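PDB 6LKK: ABC transporter, solute-binding protein from Staphylococcus aureus, which binds glucose 6-phosphate between its two lobes and probably serves as the extracellular sensor of a two-component signalling system. Local coordinates for residues Leu120-Pro134 and Gln159-Val173. Numbering follows the deposited sequence.
Sequences LLQPILKGKIAYSNP and QFQNHAMQLSKTSKV. With G6P (6-O-phosphono-alpha-D-glucopyranose), chain B.
The ring of Tyr131 lies between Phe160 and Gln166. Phe160 comes edge-to-face, its CE2 over one face of the tyrosine, with centroids 5.2 Å apart and planes at 63°. Over the opposite face passes the backbone of Gln166, its CA making a CH-pi contact 4.1 Å from the Tyr131 ring centroid. With CG set between its own backbone N and carbonyl carbon (chi1 69°), the tyrosine ring leans across the neighbouring strand, and its hydroxyl arrives beside Gln161 CG. The extended Gln166 side chain returns to that hydroxyl: NE2 donates to Tyr131 OH over 3.2 Å, nearly straight and close to the amide plane. A water joins the same hydroxyl to Gln161 O.

At the other end, the His163 ring is held between Lys126 CA on one face, 3.6 Å from the ring centroid, and Leu121 CA on the other. In the plane of the ring, His163 NE2 donates to Gln122 O at 3.0 Å. That carbonyl also accepts from Leu125 N, which reaches it from the opposite face, so His163 is tied to the 3-10 turn. A second water links His163 ND1 to Lys126 NZ.

Strands 129-132 and 165-167 run parallel through this packing, with Met165 N bonded to Ile129 O at 2.7 Å and Leu167 N to Tyr131 O. Beyond them, Thr170 OG1 lies 3.0 Å from Ser132 OG. Thr170 OG1 donates to G6P O3P, a phosphate oxygen, at 2.6 Å; Thr138 and Thr139 also bind this ligand. Strand 129-132, helices 138-151 and 154-161, and strand 165-167 form a beta-alpha-beta crossover, a unit characteristic of periplasmic-binding-protein lobes, here bringing the start of helix 170-178 to the phosphate.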
ATOM      1  N   LEU A 120      -5.423  -7.267 -19.614  1.00 17.56           N
ATOM      2  CA  LEU A 120      -4.343  -8.150 -19.191  1.00 17.12           C
ATOM      3  C   LEU A 120      -4.587  -9.591 -19.618  1.00 18.68           C
ATOM      4  O   LEU A 120      -3.639 -10.384 -19.648  1.00 22.96           O
ATOM      5  CB  LEU A 120      -4.164  -8.076 -17.674  1.00 19.48           C
ATOM      6  CG  LEU A 120      -3.664  -6.744 -17.108  1.00 18.64           C
ATOM      7  CD1 LEU A 120      -3.594  -6.821 -15.593  1.00 20.85           C
ATOM      8  CD2 LEU A 120      -2.302  -6.369 -17.680  1.00 22.19           C
ATOM      9  N   LEU A 121      -5.827  -9.939 -19.962  1.00 21.43           N
ATOM     10  CA  LEU A 121      -6.177 -11.292 -20.366  1.00 22.77           C
ATOM     11  C   LEU A 121      -5.957 -11.546 -21.852  1.00 23.63           C
ATOM     12  O   LEU A 121      -6.212 -12.662 -22.315  1.00 23.93           O
ATOM     13  CB  LEU A 121      -7.640 -11.577 -20.015  1.00 23.91           C
ATOM     14  CG  LEU A 121      -8.009 -11.434 -18.538  1.00 22.51           C
ATOM     15  CD1 LEU A 121      -9.487 -11.727 -18.335  1.00 28.49           C
ATOM     16  CD2 LEU A 121      -7.158 -12.346 -17.670  1.00 25.52           C
ATOM     17  N   GLN A 122      -5.501 -10.554 -22.605  1.00 21.97           N
ATOM     18  CA  GLN A 122      -5.215 -10.774 -24.015  1.00 22.14           C
ATOM     19  C   GLN A 122      -4.230 -11.932 -24.159  1.00 23.68           C
ATOM     20  O   GLN A 122      -3.240 -11.992 -23.416  1.00 22.49           O
ATOM     21  CB  GLN A 122      -4.649  -9.506 -24.649  1.00 22.54           C
ATOM     22  CG  GLN A 122      -5.699  -8.434 -24.892  1.00 19.61           C
ATOM     23  CD  GLN A 122      -5.102  -7.123 -25.351  1.00 20.77           C
ATOM     24  OE1 GLN A 122      -5.160  -6.781 -26.533  1.00 23.59           O
ATOM     25  NE2 GLN A 122      -4.529  -6.374 -24.417  1.00 20.25           N
ATOM     26  N   PRO A 123      -4.465 -12.874 -25.078  1.00 21.97           N
ATOM     27  CA  PRO A 123      -3.583 -14.051 -25.161  1.00 22.87           C
ATOM     28  C   PRO A 123      -2.107 -13.724 -25.306  1.00 23.51           C
ATOM     29  O   PRO A 123      -1.269 -14.469 -24.784  1.00 26.42           O
ATOM     30  CB  PRO A 123      -4.121 -14.792 -26.391  1.00 26.48           C
ATOM     31  CG  PRO A 123      -5.561 -14.444 -26.418  1.00 25.72           C
ATOM     32  CD  PRO A 123      -5.647 -13.018 -25.947  1.00 25.64           C
ATOM     33  N   ILE A 124      -1.754 -12.633 -25.991  1.00 23.30           N
ATOM     34  CA  ILE A 124      -0.347 -12.313 -26.199  1.00 26.35           C
ATOM     35  C   ILE A 124       0.375 -12.089 -24.877  1.00 24.84           C
ATOM     36  O   ILE A 124       1.604 -12.208 -24.812  1.00 26.14           O
ATOM     37  CB  ILE A 124      -0.215 -11.080 -27.125  1.00 29.33           C
ATOM     38  CG1 ILE A 124       1.242 -10.856 -27.545  1.00 30.37           C
ATOM     39  CG2 ILE A 124      -0.767  -9.830 -26.449  1.00 30.28           C
ATOM     40  CD1 ILE A 124       1.789 -11.924 -28.470  1.00 38.89           C
ATOM     41  N   LEU A 125      -0.360 -11.781 -23.810  1.00 24.67           N
ATOM     42  CA  LEU A 125       0.230 -11.465 -22.517  1.00 26.05           C
ATOM     43  C   LEU A 125       0.282 -12.656 -21.568  1.00 23.41           C
ATOM     44  O   LEU A 125       0.766 -12.507 -20.443  1.00 23.41           O
ATOM     45  CB  LEU A 125      -0.549 -10.324 -21.858  1.00 22.36           C
ATOM     46  CG  LEU A 125      -0.474  -8.965 -22.559  1.00 19.82           C
ATOM     47  CD1 LEU A 125      -1.424  -7.970 -21.908  1.00 23.06           C
ATOM     48  CD2 LEU A 125       0.948  -8.419 -22.558  1.00 23.08           C
ATOM     49  N   LYS A 126      -0.193 -13.828 -21.987  1.00 26.43           N
ATOM     50  CA  LYS A 126      -0.263 -14.963 -21.077  1.00 25.30           C
ATOM     51  C   LYS A 126       1.121 -15.323 -20.558  1.00 25.55           C
ATOM     52  O   LYS A 126       2.081 -15.430 -21.328  1.00 26.53           O
ATOM     53  CB  LYS A 126      -0.888 -16.171 -21.771  1.00 27.76           C
ATOM     54  CG  LYS A 126      -1.000 -17.383 -20.860  1.00 26.78           C
ATOM     55  CD  LYS A 126      -2.041 -18.366 -21.352  1.00 32.58           C
ATOM     56  CE  LYS A 126      -1.973 -19.674 -20.576  1.00 31.63           C
ATOM     57  NZ  LYS A 126      -2.317 -19.505 -19.139  1.00 35.04           N
ATOM     58  N   GLY A 127       1.220 -15.516 -19.244  1.00 23.19           N
ATOM     59  CA  GLY A 127       2.483 -15.828 -18.610  1.00 25.12           C
ATOM     60  C   GLY A 127       3.495 -14.705 -18.603  1.00 26.11           C
ATOM     61  O   GLY A 127       4.609 -14.904 -18.108  1.00 29.37           O
ATOM     62  N   LYS A 128       3.148 -13.533 -19.132  1.00 23.20           N
ATOM     63  CA  LYS A 128       4.050 -12.390 -19.182  1.00 25.98           C
ATOM     64  C   LYS A 128       3.562 -11.247 -18.301  1.00 25.39           C
ATOM     65  O   LYS A 128       3.991 -10.102 -18.475  1.00 23.60           O
ATOM     66  CB  LYS A 128       4.225 -11.933 -20.630  1.00 30.61           C
ATOM     67  CG  LYS A 128       4.724 -13.048 -21.542  1.00 32.34           C
ATOM     68  CD  LYS A 128       5.002 -12.566 -22.954  1.00 42.68           C
ATOM     69  CE  LYS A 128       5.491 -13.710 -23.829  1.00 47.77           C
ATOM     70  NZ  LYS A 128       5.980 -13.242 -25.156  1.00 59.16           N
ATOM     71  N   ILE A 129       2.675 -11.549 -17.355  1.00 20.73           N
ATOM     72  CA  ILE A 129       2.147 -10.594 -16.389  1.00 20.75           C
ATOM     73  C   ILE A 129       2.495 -11.103 -14.999  1.00 22.36           C
ATOM     74  O   ILE A 129       2.480 -12.315 -14.759  1.00 22.37           O
ATOM     75  CB  ILE A 129       0.619 -10.431 -16.534  1.00 24.27           C
ATOM     76  CG1 ILE A 129       0.238 -10.187 -17.995  1.00 33.68           C
ATOM     77  CG2 ILE A 129       0.109  -9.312 -15.632  1.00 30.88           C
ATOM     78  CD1 ILE A 129       0.897  -8.973 -18.610  1.00 29.97           C
ATOM     79  N   ALA A 130       2.797 -10.185 -14.082  1.00 21.56           N
ATOM     80  CA  ALA A 130       3.216 -10.551 -12.736  1.00 20.92           C
ATOM     81  C   ALA A 130       2.352  -9.865 -11.685  1.00 18.66           C
ATOM     82  O   ALA A 130       1.816  -8.776 -11.904  1.00 20.28           O
ATOM     83  CB  ALA A 130       4.685 -10.196 -12.492  1.00 22.60           C
ATOM     84  N   TYR A 131       2.227 -10.525 -10.536  1.00 18.45           N
ATOM     85  CA  TYR A 131       1.581  -9.954  -9.362  1.00 15.95           C
ATOM     86  C   TYR A 131       2.193 -10.607  -8.131  1.00 20.13           C
ATOM     87  O   TYR A 131       2.913 -11.602  -8.232  1.00 20.50           O
ATOM     88  CB  TYR A 131       0.060 -10.145  -9.395  1.00 18.28           C
ATOM     89  CG  TYR A 131      -0.397 -11.578  -9.228  1.00 18.96           C
ATOM     90  CD1 TYR A 131      -0.232 -12.505 -10.248  1.00 21.42           C
ATOM     91  CD2 TYR A 131      -1.006 -11.999  -8.054  1.00 22.71           C
ATOM     92  CE1 TYR A 131      -0.653 -13.814 -10.098  1.00 23.48           C
ATOM     93  CE2 TYR A 131      -1.431 -13.303  -7.896  1.00 23.00           C
ATOM     94  CZ  TYR A 131      -1.253 -14.206  -8.920  1.00 22.93           C
ATOM     95  OH  TYR A 131      -1.680 -15.506  -8.756  1.00 24.15           O
ATOM     96  N   SER A 132       1.906 -10.038  -6.964  1.00 17.19           N
ATOM     97  CA  SER A 132       2.483 -10.533  -5.722  1.00 19.07           C
ATOM     98  C   SER A 132       1.463 -11.331  -4.912  1.00 20.29           C
ATOM     99  O   SER A 132       0.249 -11.161  -5.040  1.00 19.99           O
ATOM    100  CB  SER A 132       3.046  -9.382  -4.880  1.00 19.75           C
ATOM    101  OG  SER A 132       2.090  -8.362  -4.670  1.00 18.70           O
ATOM    102  N   ASN A 133       1.993 -12.211  -4.067  1.00 19.16           N
ATOM    103  CA  ASN A 133       1.228 -13.172  -3.280  1.00 20.45           C
ATOM    104  C   ASN A 133       0.099 -12.497  -2.508  1.00 19.88           C
ATOM    105  O   ASN A 133       0.368 -11.714  -1.588  1.00 21.10           O
ATOM    106  CB  ASN A 133       2.159 -13.890  -2.305  1.00 19.16           C
ATOM    107  CG  ASN A 133       1.491 -15.062  -1.613  1.00 24.92           C
ATOM    108  OD1 ASN A 133       0.269 -15.196  -1.632  1.00 24.80           O
ATOM    109  ND2 ASN A 133       2.295 -15.915  -0.989  1.00 27.95           N
ATOM    110  N   PRO A 134      -1.170 -12.781  -2.826  1.00 20.99           N
ATOM    111  CA  PRO A 134      -2.264 -12.141  -2.077  1.00 20.33           C
ATOM    112  C   PRO A 134      -2.377 -12.615  -0.640  1.00 21.64           C
ATOM    113  O   PRO A 134      -3.055 -11.958   0.158  1.00 22.37           O
ATOM    114  CB  PRO A 134      -3.514 -12.512  -2.885  1.00 22.98           C
ATOM    115  CG  PRO A 134      -3.148 -13.760  -3.603  1.00 32.38           C
ATOM    116  CD  PRO A 134      -1.673 -13.677  -3.882  1.00 24.14           C
ATOM    117  N   GLN A 159      -9.323 -16.595 -13.462  1.00 23.70           N
ATOM    118  CA  GLN A 159      -8.905 -16.390 -14.845  1.00 24.73           C
ATOM    119  C   GLN A 159      -7.640 -15.545 -14.910  1.00 22.33           C
ATOM    120  O   GLN A 159      -6.722 -15.849 -15.681  1.00 26.50           O
ATOM    121  CB  GLN A 159     -10.023 -15.741 -15.659  1.00 24.13           C
ATOM    122  CG  GLN A 159      -9.721 -15.700 -17.154  1.00 31.40           C
ATOM    123  CD  GLN A 159     -10.826 -15.064 -17.976  1.00 30.48           C
ATOM    124  OE1 GLN A 159     -11.849 -14.632 -17.445  1.00 29.69           O
ATOM    125  NE2 GLN A 159     -10.620 -15.002 -19.287  1.00 32.14           N
ATOM    126  N   PHE A 160      -7.564 -14.486 -14.101  1.00 22.40           N
ATOM    127  CA  PHE A 160      -6.349 -13.680 -14.073  1.00 23.14           C
ATOM    128  C   PHE A 160      -5.170 -14.490 -13.550  1.00 20.92           C
ATOM    129  O   PHE A 160      -4.081 -14.480 -14.138  1.00 21.40           O
ATOM    130  CB  PHE A 160      -6.542 -12.429 -13.215  1.00 19.92           C
ATOM    131  CG  PHE A 160      -5.259 -11.701 -12.958  1.00 18.79           C
ATOM    132  CD1 PHE A 160      -4.752 -10.819 -13.894  1.00 23.17           C
ATOM    133  CD2 PHE A 160      -4.530 -11.939 -11.804  1.00 19.74           C
ATOM    134  CE1 PHE A 160      -3.555 -10.169 -13.675  1.00 22.79           C
ATOM    135  CE2 PHE A 160      -3.331 -11.292 -11.581  1.00 24.62           C
ATOM    136  CZ  PHE A 160      -2.844 -10.409 -12.519  1.00 22.84           C
ATOM    137  N   GLN A 161      -5.361 -15.189 -12.429  1.00 20.40           N
ATOM    138  CA  GLN A 161      -4.257 -15.925 -11.827  1.00 22.73           C
ATOM    139  C   GLN A 161      -3.719 -16.995 -12.769  1.00 24.75           C
ATOM    140  O   GLN A 161      -2.511 -17.251 -12.785  1.00 24.93           O
ATOM    141  CB  GLN A 161      -4.703 -16.542 -10.502  1.00 23.59           C
ATOM    142  CG  GLN A 161      -4.996 -15.507  -9.427  1.00 25.11           C
ATOM    143  CD  GLN A 161      -5.346 -16.128  -8.093  1.00 29.78           C
ATOM    144  OE1 GLN A 161      -6.154 -17.053  -8.018  1.00 33.07           O
ATOM    145  NE2 GLN A 161      -4.735 -15.623  -7.028  1.00 33.14           N
ATOM    146  N   ASN A 162      -4.588 -17.619 -13.565  1.00 23.83           N
ATOM    147  CA  ASN A 162      -4.130 -18.592 -14.550  1.00 23.51           C
ATOM    148  C   ASN A 162      -3.422 -17.937 -15.727  1.00 26.55           C
ATOM    149  O   ASN A 162      -2.801 -18.643 -16.529  1.00 27.06           O
ATOM    150  CB  ASN A 162      -5.310 -19.422 -15.057  1.00 27.38           C
ATOM    151  CG  ASN A 162      -5.883 -20.335 -13.988  1.00 30.38           C
ATOM    152  OD1 ASN A 162      -5.157 -20.835 -13.130  1.00 32.80           O
ATOM    153  ND2 ASN A 162      -7.192 -20.555 -14.036  1.00 34.64           N
ATOM    154  N   HIS A 163      -3.501 -16.613 -15.846  1.00 22.93           N
ATOM    155  CA  HIS A 163      -2.868 -15.868 -16.922  1.00 23.89           C
ATOM    156  C   HIS A 163      -1.548 -15.234 -16.503  1.00 21.97           C
ATOM    157  O   HIS A 163      -0.801 -14.769 -17.369  1.00 23.91           O
ATOM    158  CB  HIS A 163      -3.824 -14.770 -17.409  1.00 23.84           C
ATOM    159  CG  HIS A 163      -3.649 -14.397 -18.849  1.00 30.20           C
ATOM    160  ND1 HIS A 163      -4.107 -15.186 -19.882  1.00 30.06           N
ATOM    161  CD2 HIS A 163      -3.085 -13.310 -19.426  1.00 24.66           C
ATOM    162  CE1 HIS A 163      -3.826 -14.603 -21.035  1.00 28.51           C
ATOM    163  NE2 HIS A 163      -3.204 -13.464 -20.785  1.00 25.46           N
ATOM    164  N   ALA A 164      -1.239 -15.221 -15.208  1.00 20.85           N
ATOM    165  CA  ALA A 164      -0.173 -14.395 -14.664  1.00 21.07           C
ATOM    166  C   ALA A 164       0.748 -15.223 -13.778  1.00 26.31           C
ATOM    167  O   ALA A 164       0.434 -16.349 -13.385  1.00 26.48           O
ATOM    168  CB  ALA A 164      -0.751 -13.219 -13.867  1.00 23.61           C
ATOM    169  N   MET A 165       1.894 -14.628 -13.457  1.00 23.15           N
ATOM    170  CA  MET A 165       2.928 -15.255 -12.644  1.00 23.83           C
ATOM    171  C   MET A 165       2.932 -14.590 -11.275  1.00 25.11           C
ATOM    172  O   MET A 165       3.112 -13.371 -11.175  1.00 24.34           O
ATOM    173  CB  MET A 165       4.297 -15.116 -13.310  1.00 26.98           C
ATOM    174  CG  MET A 165       4.311 -15.499 -14.779  1.00 31.97           C
ATOM    175  SD  MET A 165       3.928 -17.239 -15.042  1.00 38.39           S
ATOM    176  CE  MET A 165       5.558 -17.964 -14.865  1.00 41.92           C
ATOM    177  N   GLN A 166       2.734 -15.385 -10.229  1.00 22.80           N
ATOM    178  CA  GLN A 166       2.732 -14.870  -8.868  1.00 22.28           C
ATOM    179  C   GLN A 166       4.159 -14.811  -8.341  1.00 23.78           C
ATOM    180  O   GLN A 166       4.916 -15.779  -8.467  1.00 26.84           O
ATOM    181  CB  GLN A 166       1.870 -15.737  -7.953  1.00 21.93           C
ATOM    182  CG  GLN A 166       1.740 -15.181  -6.545  1.00 24.95           C
ATOM    183  CD  GLN A 166       0.944 -16.082  -5.626  1.00 28.53           C
ATOM    184  OE1 GLN A 166       1.465 -16.583  -4.631  1.00 30.03           O
ATOM    185  NE2 GLN A 166      -0.325 -16.286  -5.950  1.00 24.58           N
ATOM    186  N   LEU A 167       4.517 -13.673  -7.755  1.00 23.30           N
ATOM    187  CA  LEU A 167       5.813 -13.469  -7.128  1.00 22.52           C
ATOM    188  C   LEU A 167       5.625 -13.274  -5.630  1.00 20.46           C
ATOM    189  O   LEU A 167       4.558 -12.870  -5.164  1.00 20.70           O
ATOM    190  CB  LEU A 167       6.531 -12.254  -7.727  1.00 23.61           C
ATOM    191  CG  LEU A 167       6.587 -12.190  -9.254  1.00 24.01           C
ATOM    192  CD1 LEU A 167       7.259 -10.903  -9.707  1.00 22.56           C
ATOM    193  CD2 LEU A 167       7.316 -13.398  -9.814  1.00 25.14           C
ATOM    194  N   SER A 168       6.685 -13.559  -4.873  1.00 20.68           N
ATOM    195  CA  SER A 168       6.590 -13.475  -3.420  1.00 21.50           C
ATOM    196  C   SER A 168       6.448 -12.031  -2.948  1.00 20.49           C
ATOM    197  O   SER A 168       5.685 -11.753  -2.016  1.00 24.40           O
ATOM    198  CB  SER A 168       7.817 -14.124  -2.779  1.00 28.59           C
ATOM    199  OG  SER A 168       7.779 -13.994  -1.369  1.00 40.07           O
ATOM    200  N   LYS A 169       7.163 -11.103  -3.580  1.00 19.61           N
ATOM    201  CA  LYS A 169       7.331  -9.749  -3.065  1.00 19.43           C
ATOM    202  C   LYS A 169       6.724  -8.734  -4.022  1.00 17.84           C
ATOM    203  O   LYS A 169       6.972  -8.783  -5.232  1.00 20.52           O
ATOM    204  CB  LYS A 169       8.811  -9.433  -2.843  1.00 19.23           C
ATOM    205  CG  LYS A 169       9.506 -10.361  -1.852  1.00 26.71           C
ATOM    206  CD  LYS A 169       8.973 -10.206  -0.433  1.00 31.52           C
ATOM    207  CE  LYS A 169       9.206  -8.803   0.101  1.00 39.41           C
ATOM    208  NZ  LYS A 169       9.585  -8.802   1.540  1.00 45.12           N
ATOM    209  N   THR A 170       5.948  -7.803  -3.465  1.00 19.57           N
ATOM    210  CA  THR A 170       5.340  -6.747  -4.264  1.00 16.88           C
ATOM    211  C   THR A 170       6.382  -5.965  -5.052  1.00 15.99           C
ATOM    212  O   THR A 170       6.179  -5.662  -6.233  1.00 19.63           O
ATOM    213  CB  THR A 170       4.541  -5.811  -3.356  1.00 18.80           C
ATOM    214  OG1 THR A 170       3.460  -6.539  -2.762  1.00 17.98           O
ATOM    215  CG2 THR A 170       3.978  -4.633  -4.138  1.00 17.77           C
ATOM    216  N   SER A 171       7.506  -5.623  -4.421  1.00 19.25           N
ATOM    217  CA  SER A 171       8.490  -4.793  -5.104  1.00 22.11           C
ATOM    218  C   SER A 171       9.228  -5.552  -6.197  1.00 17.98           C
ATOM    219  O   SER A 171       9.806  -4.919  -7.085  1.00 20.79           O
ATOM    220  CB  SER A 171       9.485  -4.212  -4.100  1.00 23.37           C
ATOM    221  OG  SER A 171       8.902  -3.128  -3.395  1.00 33.74           O
ATOM    222  N   LYS A 172       9.214  -6.887  -6.168  1.00 19.42           N
ATOM    223  CA  LYS A 172       9.775  -7.637  -7.286  1.00 20.28           C
ATOM    224  C   LYS A 172       8.942  -7.447  -8.548  1.00 21.63           C
ATOM    225  O   LYS A 172       9.472  -7.553  -9.660  1.00 18.12           O
ATOM    226  CB  LYS A 172       9.876  -9.122  -6.937  1.00 22.40           C
ATOM    227  CG  LYS A 172      10.709  -9.942  -7.918  1.00 25.68           C
ATOM    228  CD  LYS A 172      12.180  -9.559  -7.851  1.00 28.85           C
ATOM    229  CE  LYS A 172      13.042 -10.465  -8.714  1.00 34.96           C
ATOM    230  NZ  LYS A 172      14.471 -10.046  -8.684  1.00 43.78           N
ATOM    231  N   VAL A 173       7.648  -7.151  -8.399  1.00 18.74           N
ATOM    232  CA  VAL A 173       6.792  -6.945  -9.564  1.00 16.51           C
ATOM    233  C   VAL A 173       7.269  -5.741 -10.367  1.00 17.78           C
ATOM    234  O   VAL A 173       7.527  -5.841 -11.572  1.00 18.33           O
ATOM    235  CB  VAL A 173       5.321  -6.789  -9.134  1.00 16.66           C
ATOM    236  CG1 VAL A 173       4.443  -6.491 -10.342  1.00 21.24           C
ATOM    237  CG2 VAL A 173       4.833  -8.048  -8.423  1.00 18.70           C
TER
HETATM  238  C1  G6P B 401       0.375  -1.580  -0.417  1.00 34.23           C
HETATM  239  C2  G6P B 401       0.197  -0.376   0.541  1.00 19.60           C
HETATM  240  C3  G6P B 401       1.465   0.211   1.041  1.00 16.31           C
HETATM  241  C4  G6P B 401       2.472  -0.824   1.274  1.00 21.05           C
HETATM  242  C5  G6P B 401       2.881  -1.432  -0.064  1.00 17.44           C
HETATM  243  C6  G6P B 401       3.798  -2.594   0.147  1.00 18.51           C
HETATM  244  O1  G6P B 401      -0.362  -1.376  -1.584  1.00 20.78           O
HETATM  245  O2  G6P B 401      -0.558   0.661  -0.109  1.00 20.56           O
HETATM  246  O3  G6P B 401       1.186   0.914   2.329  1.00 18.79           O
HETATM  247  O4  G6P B 401       3.650  -0.251   1.895  1.00 19.42           O
HETATM  248  O5  G6P B 401       1.732  -1.920  -0.850  1.00 20.33           O
HETATM  249  O6  G6P B 401       3.143  -3.549   0.951  1.00 16.32           O
HETATM  250  P   G6P B 401       3.096  -5.165   0.459  1.00 16.74           P
HETATM  251  O1P G6P B 401       2.444  -5.969   1.571  1.00 19.19           O
HETATM  252  O2P G6P B 401       4.527  -5.681   0.209  1.00 17.54           O
HETATM  253  O3P G6P B 401       2.290  -5.281  -0.782  1.00 16.90           O
HETATM  254  O   HOH W   1      -4.650 -17.891 -19.437  1.00 32.73           O
HETATM  255  O   HOH W   2      -0.932 -17.353 -10.578  1.00 25.39           O
HETATM  256  O   HOH W   3       5.314 -15.575  -0.754  1.00 34.88           O